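Local coordinates for protein HIAXHD3 (Humicola insolens, PDB 3ZXK) that is a family 43 arabinofuranosidase that probably releases arabinose side chains from xylan, and in engineered form also displays endo-xylanase activity, at residues 207-210 with 211-214. Sequence-based numbering, arbitrary orientation.
Sequences VTRP and ADAE. With AHR (alpha-L-arabinofuranose), chain C.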
ATOM      1  N   VAL A 207       5.579  -2.144 -19.846  1.00  5.56           N
ATOM      2  CA  VAL A 207       5.145  -0.762 -19.598  1.00  5.71           C
ATOM      3  C   VAL A 207       3.632  -0.661 -19.683  1.00  5.90           C
ATOM      4  O   VAL A 207       2.996  -1.490 -20.333  1.00  6.35           O
ATOM      5  CB  VAL A 207       5.803   0.262 -20.582  1.00  5.82           C
ATOM      6  CG1 VAL A 207       7.323   0.241 -20.490  1.00  7.59           C
ATOM      7  CG2 VAL A 207       5.400  -0.020 -22.044  1.00  6.45           C
ATOM      8  N   THR A 208       3.076   0.346 -19.020  1.00  6.49           N
ATOM      9  CA  THR A 208       1.652   0.634 -19.097  1.00  6.95           C
ATOM     10  C   THR A 208       1.399   1.891 -19.899  1.00  7.33           C
ATOM     11  O   THR A 208       2.182   2.854 -19.823  1.00  6.79           O
ATOM     12  CB  THR A 208       0.992   0.755 -17.690  1.00  7.99           C
ATOM     13  OG1 THR A 208      -0.437   0.908 -17.807  1.00  9.38           O
ATOM     14  CG2 THR A 208       1.521   1.948 -16.905  1.00  8.43           C
ATOM     15  N   ARG A 209       0.281   1.882 -20.632  1.00  7.44           N
ATOM     16  CA  ARG A 209      -0.311   3.108 -21.143  1.00  8.35           C
ATOM     17  C   ARG A 209      -1.430   3.499 -20.152  1.00  9.05           C
ATOM     18  O   ARG A 209      -2.467   2.821 -20.077  1.00  8.98           O
ATOM     19  CB  ARG A 209      -0.868   2.901 -22.547  1.00 10.06           C
ATOM     20  CG  ARG A 209      -1.484   4.192 -23.076  1.00 12.84           C
ATOM     21  CD  ARG A 209      -2.237   3.990 -24.373  1.00 16.40           C
ATOM     22  NE  ARG A 209      -3.443   3.172 -24.205  1.00 20.73           N
ATOM     23  CZ  ARG A 209      -4.210   2.784 -25.215  1.00 24.04           C
ATOM     24  NH1 ARG A 209      -3.899   3.153 -26.451  1.00 26.34           N
ATOM     25  NH2 ARG A 209      -5.287   2.042 -24.993  1.00 25.16           N
ATOM     26  N   PRO A 210      -1.202   4.545 -19.343  1.00  9.60           N
ATOM     27  CA  PRO A 210      -2.191   4.835 -18.309  1.00 10.47           C
ATOM     28  C   PRO A 210      -3.557   5.157 -18.916  1.00 10.40           C
ATOM     29  O   PRO A 210      -3.604   5.935 -19.861  1.00 11.47           O
ATOM     30  CB  PRO A 210      -1.655   6.110 -17.643  1.00 12.27           C
ATOM     31  CG  PRO A 210      -0.217   6.137 -17.946  1.00 12.75           C
ATOM     32  CD  PRO A 210      -0.013   5.410 -19.244  1.00 10.38           C
ATOM     33  N   ALA A 211      -4.642   4.564 -18.416  1.00  9.93           N
ATOM     34  CA  ALA A 211      -4.652   3.545 -17.351  1.00  9.05           C
ATOM     35  C   ALA A 211      -5.301   2.273 -17.856  1.00  8.82           C
ATOM     36  O   ALA A 211      -6.000   1.587 -17.104  1.00  9.78           O
ATOM     37  CB  ALA A 211      -5.415   4.037 -16.136  1.00  9.47           C
ATOM     38  N   ASP A 212      -5.118   1.952 -19.129  1.00  8.81           N
ATOM     39  CA  ASP A 212      -5.957   0.917 -19.722  1.00  9.28           C
ATOM     40  C   ASP A 212      -5.226  -0.160 -20.513  1.00  8.40           C
ATOM     41  O   ASP A 212      -5.881  -1.064 -21.022  1.00  7.74           O
ATOM     42  CB  ASP A 212      -7.054   1.564 -20.593  1.00 11.39           C
ATOM     43  CG  ASP A 212      -6.500   2.325 -21.791  1.00 13.78           C
ATOM     44  OD1 ASP A 212      -5.271   2.552 -21.891  1.00 16.20           O
ATOM     45  OD2 ASP A 212      -7.319   2.691 -22.664  1.00 19.20           O
ATOM     46  N   ALA A 213      -3.904  -0.075 -20.617  1.00  6.34           N
ATOM     47  CA  ALA A 213      -3.155  -1.035 -21.440  1.00  6.14           C
ATOM     48  C   ALA A 213      -1.809  -1.335 -20.857  1.00  6.39           C
ATOM     49  O   ALA A 213      -1.248  -0.513 -20.118  1.00  6.65           O
ATOM     50  CB  ALA A 213      -2.989  -0.569 -22.910  1.00  6.82           C
ATOM     51  N   GLU A 214      -1.314  -2.526 -21.181  1.00  6.54           N
ATOM     52  CA  GLU A 214       0.049  -2.942 -20.866  1.00  6.39           C
ATOM     53  C   GLU A 214       0.709  -3.409 -22.171  1.00  6.50           C
ATOM     54  O   GLU A 214       0.093  -4.162 -22.928  1.00  7.09           O
ATOM     55  CB  GLU A 214       0.049  -4.076 -19.855  1.00  6.94           C
ATOM     56  CG  GLU A 214       1.441  -4.427 -19.321  1.00  6.52           C
ATOM     57  CD  GLU A 214       1.924  -3.453 -18.230  1.00  7.19           C
ATOM     58  OE1 GLU A 214       1.190  -2.502 -17.892  1.00  8.00           O
ATOM     59  OE2 GLU A 214       3.056  -3.627 -17.725  1.00  7.90           O
TER
HETATM   60  O5  AHR C   3      -6.982   5.356 -13.277  1.00 12.55           O
HETATM   61  C5  AHR C   3      -6.334   5.765 -12.056  1.00 13.07           C
HETATM   62  C4  AHR C   3      -4.807   5.708 -12.162  1.00 14.68           C
HETATM   63  O4  AHR C   3      -4.344   6.555 -13.210  1.00 15.54           O
HETATM   64  C3  AHR C   3      -4.186   4.365 -12.533  1.00 12.47           C
HETATM   65  O3  AHR C   3      -4.058   3.485 -11.426  1.00 12.69           O
HETATM   66  C2  AHR C   3      -2.821   4.716 -13.059  1.00 15.72           C
HETATM   67  O2  AHR C   3      -2.408   3.831 -14.118  1.00 15.79           O
HETATM   68  C1  AHR C   3      -3.034   6.112 -13.609  1.00 17.61           C
HETATM   69  O   HOH W   1      -5.108   5.529 -22.059  1.00 23.62           O
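V207 meets E214 a few residues back from the turn, on the hairpin of strands 202-209 and 213-219, which with 192-199 belongs to one blade of the five-bladed beta-propeller characteristic of family 43: the E214 carboxylate carbon CD lies 3.1 Å from V207 O, and E214 CA makes a CA-H...O contact with the same oxygen. T208 and E214 form a non-hydrogen-bonded antiparallel pair, their side chains crossing at about a right angle. With OG1 anti to the backbone N (chi1 -174°), T208 gives its hydroxyl proton to A213 O at 2.8 Å, nearly end-on to the carbonyl. That oxygen also takes R209 N, which comes from above the carbonyl plane.

R209 faces both D212 and A213, a classic beta bulge, and its carbonyl O receives D212 N at 2.9 Å and A213 N at 3.3 Å, both in the carbonyl plane. Its side chain, bent at chi3, brings NE to the syn side of D212 OD1 at 3.0 Å, with the two flat groups tilted 33° apart; the bonds from NH2 are weak. D212 OD2 also pairs with R236. Losing the guanidinium to an alanine here is likely to leave the carboxylate freer to turn, R236 remaining of the two charged partners described.

P210, joined to A211 by a cis peptide, turns the chain; a water links P210 O to D212 OD1. A211 CB then stands 3.5 Å from O5 of the arabinofuranose, while P210 touches a xylose. The salt bridge and shared carbonyls are consistent with a firmly set turn presenting P210 and A211 to the glycan.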